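Local coordinates for protein prolyl oligopeptidase (Novosphingobium capsulatum, PDB 1YR2) that probably hydrolyses oligopeptides on the carboxyl side of proline, and much less readily of alanine, as a serine peptidase of the S9A family, at residues G112-R116 with D418-S424; N374-A378 with L389-L393. One frame throughout, in Å; residues are numbered along the deposited sequence.

Contact 1. Residues G112-R116 with D418-S424; sequences GLPQR and DRHAYLS
Pro114 lies almost squarely on the ring of Tyr422: its CG stands 3.6 Å from the ring centroid and only 7° off the normal, a CH-pi contact over the face. The edge of the same ring carries a hydrogen bond, Arg116 NE giving to Tyr422 OH at 2.8 Å. Both backbones are largely extended, apart from a turn at Arg419, and run in nearly opposite directions (168°) but stay too far apart to pair as strands, with Leu113 CA 6.6 Å from Tyr422 CA and Arg116 CA 8.5 Å from His420 CA; side chains bridge the gap. Pro114, Arg116, His420 and Tyr422 all point CA-to-CB toward the other segment, whereas Gln115 and Ala421 point away. In the beta-propeller this joins the innermost strand of the first blade, 110-117, to strand 421-427 of the last, where the ring of blades meets itself; strand 408-413 lies alongside, Ser413 OG bonding Pro114 O. Tyr422, in the m rotamer with chi2 -85°, turns its ring face to Pro114 and its hydroxyl to Arg116. Arg116, with chi1 m and chi2 and chi3 t, lays its guanidinium face over His420, NH1 to CD2 3.4 Å. The turn at Arg419 is an Asx turn, His420 N donating to Asp418 OD1 at 2.9 Å. Leu113, m,t, brings CD2 to 3.8 Å from Tyr422 CB.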
loop_
_atom_site.group_PDB
_atom_site.type_symbol
_atom_site.label_atom_id
_atom_site.label_comp_id
_atom_site.label_asym_id
_atom_site.label_seq_id
_atom_site.Cartn_x
_atom_site.Cartn_y
_atom_site.Cartn_z
ATOM N N GLY A 112 -9.707 3.888 -13.888
ATOM C CA GLY A 112 -10.382 3.942 -12.605
ATOM C C GLY A 112 -11.641 3.118 -12.589
ATOM O O GLY A 112 -12.155 2.703 -13.623
ATOM N N LEU A 113 -12.187 2.863 -11.396
ATOM C CA LEU A 113 -13.437 2.183 -11.276
ATOM C C LEU A 113 -14.507 3.074 -11.902
ATOM O O LEU A 113 -14.616 4.257 -11.565
ATOM C CB LEU A 113 -13.796 1.882 -9.821
ATOM C CG LEU A 113 -13.002 0.790 -9.065
ATOM C CD1 LEU A 113 -13.043 1.066 -7.556
ATOM C CD2 LEU A 113 -13.527 -0.647 -9.400
ATOM N N PRO A 114 -15.331 2.484 -12.764
ATOM C CA PRO A 114 -16.387 3.232 -13.426
ATOM C C PRO A 114 -17.655 3.462 -12.611
ATOM O O PRO A 114 -18.014 2.633 -11.779
ATOM C CB PRO A 114 -16.672 2.398 -14.642
ATOM C CG PRO A 114 -16.265 1.081 -14.329
ATOM C CD PRO A 114 -15.182 1.134 -13.319
ATOM N N GLN A 115 -18.310 4.580 -12.867
ATOM C CA GLN A 115 -19.588 4.941 -12.259
ATOM C C GLN A 115 -20.609 5.029 -13.376
ATOM O O GLN A 115 -20.422 5.782 -14.331
ATOM C CB GLN A 115 -19.495 6.275 -11.526
ATOM C CG GLN A 115 -18.581 6.258 -10.332
ATOM C CD GLN A 115 -19.102 5.362 -9.204
ATOM O OE1 GLN A 115 -20.317 5.153 -9.062
ATOM N NE2 GLN A 115 -18.191 4.849 -8.397
ATOM N N ARG A 116 -21.666 4.243 -13.273
ATOM C CA ARG A 116 -22.788 4.297 -14.244
ATOM C C ARG A 116 -23.918 5.163 -13.676
ATOM O O ARG A 116 -24.358 4.941 -12.545
ATOM C CB ARG A 116 -23.285 2.889 -14.495
ATOM C CG ARG A 116 -22.250 2.016 -15.202
ATOM C CD ARG A 116 -22.609 0.499 -15.288
ATOM N NE ARG A 116 -21.896 -0.069 -16.425
ATOM C CZ ARG A 116 -22.423 -0.293 -17.632
ATOM N NH1 ARG A 116 -23.703 -0.062 -17.895
ATOM N NH2 ARG A 116 -21.639 -0.800 -18.582
ATOM N N ASP A 418 -28.502 -2.379 -9.944
ATOM C CA ASP A 418 -27.710 -2.387 -11.171
ATOM C C ASP A 418 -27.001 -3.753 -11.295
ATOM O O ASP A 418 -26.337 -4.194 -10.343
ATOM C CB ASP A 418 -26.688 -1.238 -11.081
ATOM C CG ASP A 418 -25.970 -0.958 -12.379
ATOM O OD1 ASP A 418 -25.839 -1.865 -13.235
ATOM O OD2 ASP A 418 -25.475 0.186 -12.608
ATOM N N ARG A 419 -27.062 -4.381 -12.464
ATOM C CA ARG A 419 -26.427 -5.681 -12.686
ATOM C C ARG A 419 -24.928 -5.612 -13.017
ATOM O O ARG A 419 -24.276 -6.630 -13.042
ATOM C CB ARG A 419 -27.159 -6.433 -13.789
ATOM C CG ARG A 419 -26.933 -5.903 -15.207
ATOM C CD ARG A 419 -28.035 -6.338 -16.149
ATOM N NE ARG A 419 -28.104 -5.559 -17.387
ATOM C CZ ARG A 419 -28.803 -5.936 -18.459
ATOM N NH1 ARG A 419 -29.504 -7.073 -18.449
ATOM N NH2 ARG A 419 -28.818 -5.178 -19.553
ATOM N N HIS A 420 -24.397 -4.416 -13.269
ATOM C CA HIS A 420 -22.988 -4.219 -13.614
ATOM C C HIS A 420 -22.311 -3.678 -12.369
ATOM O O HIS A 420 -22.708 -2.628 -11.823
ATOM C CB HIS A 420 -22.827 -3.230 -14.771
ATOM C CG HIS A 420 -23.405 -3.726 -16.053
ATOM N ND1 HIS A 420 -23.057 -4.950 -16.592
ATOM C CD2 HIS A 420 -24.370 -3.217 -16.852
ATOM C CE1 HIS A 420 -23.772 -5.159 -17.688
ATOM N NE2 HIS A 420 -24.562 -4.113 -17.873
ATOM N N ALA A 421 -21.367 -4.443 -11.858
ATOM C CA ALA A 421 -20.490 -3.970 -10.791
ATOM C C ALA A 421 -19.021 -4.149 -11.183
ATOM O O ALA A 421 -18.714 -4.763 -12.197
ATOM C CB ALA A 421 -20.805 -4.703 -9.497
ATOM N N TYR A 422 -18.124 -3.586 -10.395
ATOM C CA TYR A 422 -16.683 -3.530 -10.712
ATOM C C TYR A 422 -15.906 -3.652 -9.410
ATOM O O TYR A 422 -16.360 -3.169 -8.373
ATOM C CB TYR A 422 -16.334 -2.212 -11.402
ATOM C CG TYR A 422 -17.181 -2.030 -12.631
ATOM C CD1 TYR A 422 -16.801 -2.588 -13.846
ATOM C CD2 TYR A 422 -18.451 -1.449 -12.537
ATOM C CE1 TYR A 422 -17.634 -2.497 -14.992
ATOM C CE2 TYR A 422 -19.291 -1.363 -13.634
ATOM C CZ TYR A 422 -18.885 -1.902 -14.855
ATOM O OH TYR A 422 -19.732 -1.817 -15.924
ATOM N N LEU A 423 -14.744 -4.286 -9.479
ATOM C CA LEU A 423 -13.873 -4.529 -8.329
ATOM C C LEU A 423 -12.442 -4.235 -8.763
ATOM O O LEU A 423 -12.013 -4.693 -9.826
ATOM C CB LEU A 423 -14.024 -6.010 -7.908
ATOM C CG LEU A 423 -13.293 -6.603 -6.731
ATOM C CD1 LEU A 423 -13.665 -5.835 -5.495
ATOM C CD2 LEU A 423 -13.799 -8.012 -6.484
ATOM N N SER A 424 -11.690 -3.503 -7.950
ATOM C CA SER A 424 -10.296 -3.222 -8.218
ATOM C C SER A 424 -9.410 -4.323 -7.590
ATOM O O SER A 424 -9.564 -4.653 -6.422
ATOM C CB SER A 424 -9.943 -1.828 -7.687
ATOM O OG SER A 424 -8.575 -1.573 -7.948
#

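Contact 2. Residues N374-A378 with L389-L393; sequences NRLFA and LAFDL
Asn374 precedes the strand, and its carbonyl O takes a hydrogen bond from a water (2.6 Å) that in turn accepts from Leu393 N (3.0 Å), so that one water links the backbones of Asn374 and Leu393. Next comes Arg375, opposite Asp392 with CA atoms 4.7 Å apart; the two side chains diverge, and Arg375 NE to Asp392 OD1, 4.2 Å, is too long for a salt bridge. Leu376 and Phe391 form a hydrogen-bonded pair, Leu376 N to Phe391 O at 2.7 Å and Phe391 N to Leu376 O at 2.9 Å. Leu376, m,t, sets CB 4.2 Å from Phe391 CB and CG 4.2 Å from Leu393 CD2. The CA-to-CB bonds of Leu376, Ala378, Leu389 and Phe391 lie on one face of the sheet, those of Phe377 and Ala390 on the opposite one. Phe377 and Ala390 make a non-hydrogen-bonded pair, the m rotamer bringing Phe377 CE1 to 3.7 Å from Ala390 CB. Here CA-H...O contacts fill in: Phe377 CA to Leu389 O 3.4 Å, Ala390 CA to Leu376 O 3.3 Å. Ala378 closes the run with Leu389, Ala378 N to Leu389 O 2.8 Å and Leu389 N to Ala378 O 2.9 Å, and Ala378 CB meets the Phe391 ring edge, 4.0 Å from CE1. The strand axes approach to 4.5 Å with N-to-C directions 154° apart: a twisted antiparallel hairpin, the two middle strands of a four-stranded beta-propeller blade.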
loop_
_atom_site.group_PDB
_atom_site.type_symbol
_atom_site.label_atom_id
_atom_site.label_comp_id
_atom_site.label_asym_id
_atom_site.label_seq_id
_atom_site.Cartn_x
_atom_site.Cartn_y
_atom_site.Cartn_z
ATOM N N ASN A 374 -28.173 -6.958 -5.616
ATOM C CA ASN A 374 -29.000 -7.107 -4.403
ATOM C C ASN A 374 -28.183 -7.633 -3.247
ATOM O O ASN A 374 -28.736 -8.236 -2.360
ATOM C CB ASN A 374 -30.190 -8.053 -4.622
ATOM C CG ASN A 374 -31.171 -7.511 -5.631
ATOM O OD1 ASN A 374 -31.428 -6.279 -5.679
ATOM N ND2 ASN A 374 -31.678 -8.388 -6.491
ATOM N N ARG A 375 -26.885 -7.318 -3.235
ATOM C CA ARG A 375 -25.945 -7.954 -2.335
ATOM C C ARG A 375 -24.939 -7.020 -1.696
ATOM O O ARG A 375 -24.573 -5.931 -2.226
ATOM C CB ARG A 375 -25.204 -9.037 -3.097
ATOM C CG ARG A 375 -26.003 -10.269 -3.345
ATOM C CD ARG A 375 -25.285 -11.254 -4.218
ATOM N NE ARG A 375 -25.913 -12.574 -4.203
ATOM C CZ ARG A 375 -25.390 -13.642 -4.816
ATOM N NH1 ARG A 375 -24.253 -13.557 -5.524
ATOM N NH2 ARG A 375 -25.964 -14.809 -4.693
ATOM N N LEU A 376 -24.464 -7.458 -0.537
ATOM C CA LEU A 376 -23.311 -6.873 0.121
ATOM C C LEU A 376 -22.066 -7.598 -0.325
ATOM O O LEU A 376 -22.063 -8.812 -0.404
ATOM C CB LEU A 376 -23.400 -7.038 1.640
ATOM C CG LEU A 376 -24.462 -6.260 2.389
ATOM C CD1 LEU A 376 -24.794 -6.951 3.699
ATOM C CD2 LEU A 376 -23.919 -4.824 2.641
ATOM N N PHE A 377 -21.025 -6.847 -0.615
ATOM C CA PHE A 377 -19.693 -7.406 -0.921
ATOM C C PHE A 377 -18.699 -6.893 0.116
ATOM O O PHE A 377 -18.387 -5.680 0.176
ATOM C CB PHE A 377 -19.286 -7.064 -2.360
ATOM C CG PHE A 377 -20.157 -7.722 -3.367
ATOM C CD1 PHE A 377 -19.935 -9.057 -3.732
ATOM C CD2 PHE A 377 -21.301 -7.083 -3.797
ATOM C CE1 PHE A 377 -20.782 -9.703 -4.617
ATOM C CE2 PHE A 377 -22.165 -7.695 -4.655
ATOM C CZ PHE A 377 -21.925 -9.027 -5.077
ATOM N N ALA A 378 -18.130 -7.813 0.876
ATOM C CA ALA A 378 -17.329 -7.494 2.075
ATOM C C ALA A 378 -15.897 -7.944 1.825
ATOM O O ALA A 378 -15.673 -9.123 1.597
ATOM C CB ALA A 378 -17.893 -8.208 3.283
ATOM N N LEU A 389 -16.318 -11.615 0.352
ATOM C CA LEU A 389 -17.495 -12.413 0.580
ATOM C C LEU A 389 -18.766 -11.681 0.188
ATOM O O LEU A 389 -18.911 -10.472 0.404
ATOM C CB LEU A 389 -17.547 -12.877 2.052
ATOM C CG LEU A 389 -16.388 -13.742 2.544
ATOM C CD1 LEU A 389 -16.486 -14.086 4.072
ATOM C CD2 LEU A 389 -16.328 -14.985 1.731
ATOM N N ALA A 390 -19.716 -12.440 -0.355
ATOM C CA ALA A 390 -21.011 -11.906 -0.764
ATOM C C ALA A 390 -22.073 -12.298 0.211
ATOM O O ALA A 390 -22.063 -13.410 0.779
ATOM C CB ALA A 390 -21.396 -12.419 -2.156
ATOM N N PHE A 391 -23.012 -11.389 0.435
ATOM C CA PHE A 391 -24.157 -11.662 1.336
ATOM C C PHE A 391 -25.405 -11.024 0.742
ATOM O O PHE A 391 -25.312 -9.984 0.085
ATOM C CB PHE A 391 -23.949 -11.045 2.718
ATOM C CG PHE A 391 -22.733 -11.511 3.425
ATOM C CD1 PHE A 391 -21.505 -10.858 3.210
ATOM C CD2 PHE A 391 -22.757 -12.624 4.267
ATOM C CE1 PHE A 391 -20.367 -11.249 3.845
ATOM C CE2 PHE A 391 -21.559 -13.045 4.903
ATOM C CZ PHE A 391 -20.354 -12.303 4.666
ATOM N N ASP A 392 -26.579 -11.621 0.959
ATOM C CA ASP A 392 -27.837 -10.900 0.787
ATOM C C ASP A 392 -27.852 -9.702 1.739
ATOM O O ASP A 392 -27.168 -9.686 2.725
ATOM C CB ASP A 392 -29.060 -11.816 1.097
ATOM C CG ASP A 392 -29.194 -12.986 0.123
ATOM O OD1 ASP A 392 -28.696 -12.926 -1.028
ATOM O OD2 ASP A 392 -29.778 -14.028 0.427
ATOM N N LEU A 393 -28.713 -8.740 1.471
ATOM C CA LEU A 393 -28.805 -7.540 2.269
ATOM C C LEU A 393 -29.183 -7.822 3.708
ATOM O O LEU A 393 -28.823 -7.051 4.602
ATOM C CB LEU A 393 -29.795 -6.544 1.621
ATOM C CG LEU A 393 -29.383 -5.953 0.242
ATOM C CD1 LEU A 393 -30.397 -4.939 -0.327
ATOM C CD2 LEU A 393 -28.049 -5.359 0.312
HETATM O O HOH W 1 -30.616 -9.251 -0.837
#

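In the fold
Both contacts belong to the beta-propeller, on the same side of the molecule's centre, with centres 15 Å apart and nearest atoms about 6 Å apart, so they do not touch. Contact 2 comes from within one blade, the sheet 365-372, 375-382, 385-392, 397-400. Contact 1 links the first blade to the last, strand 110-117 to strand 421-427, and all of contact 2 falls in the chain between its segments. The blade of contact 2 immediately precedes the last blade, and Val401 in the connecting loop touches both Phe377 and Leu423. One contact thus holds a blade together, while the other helps join the ends of the propeller's circle.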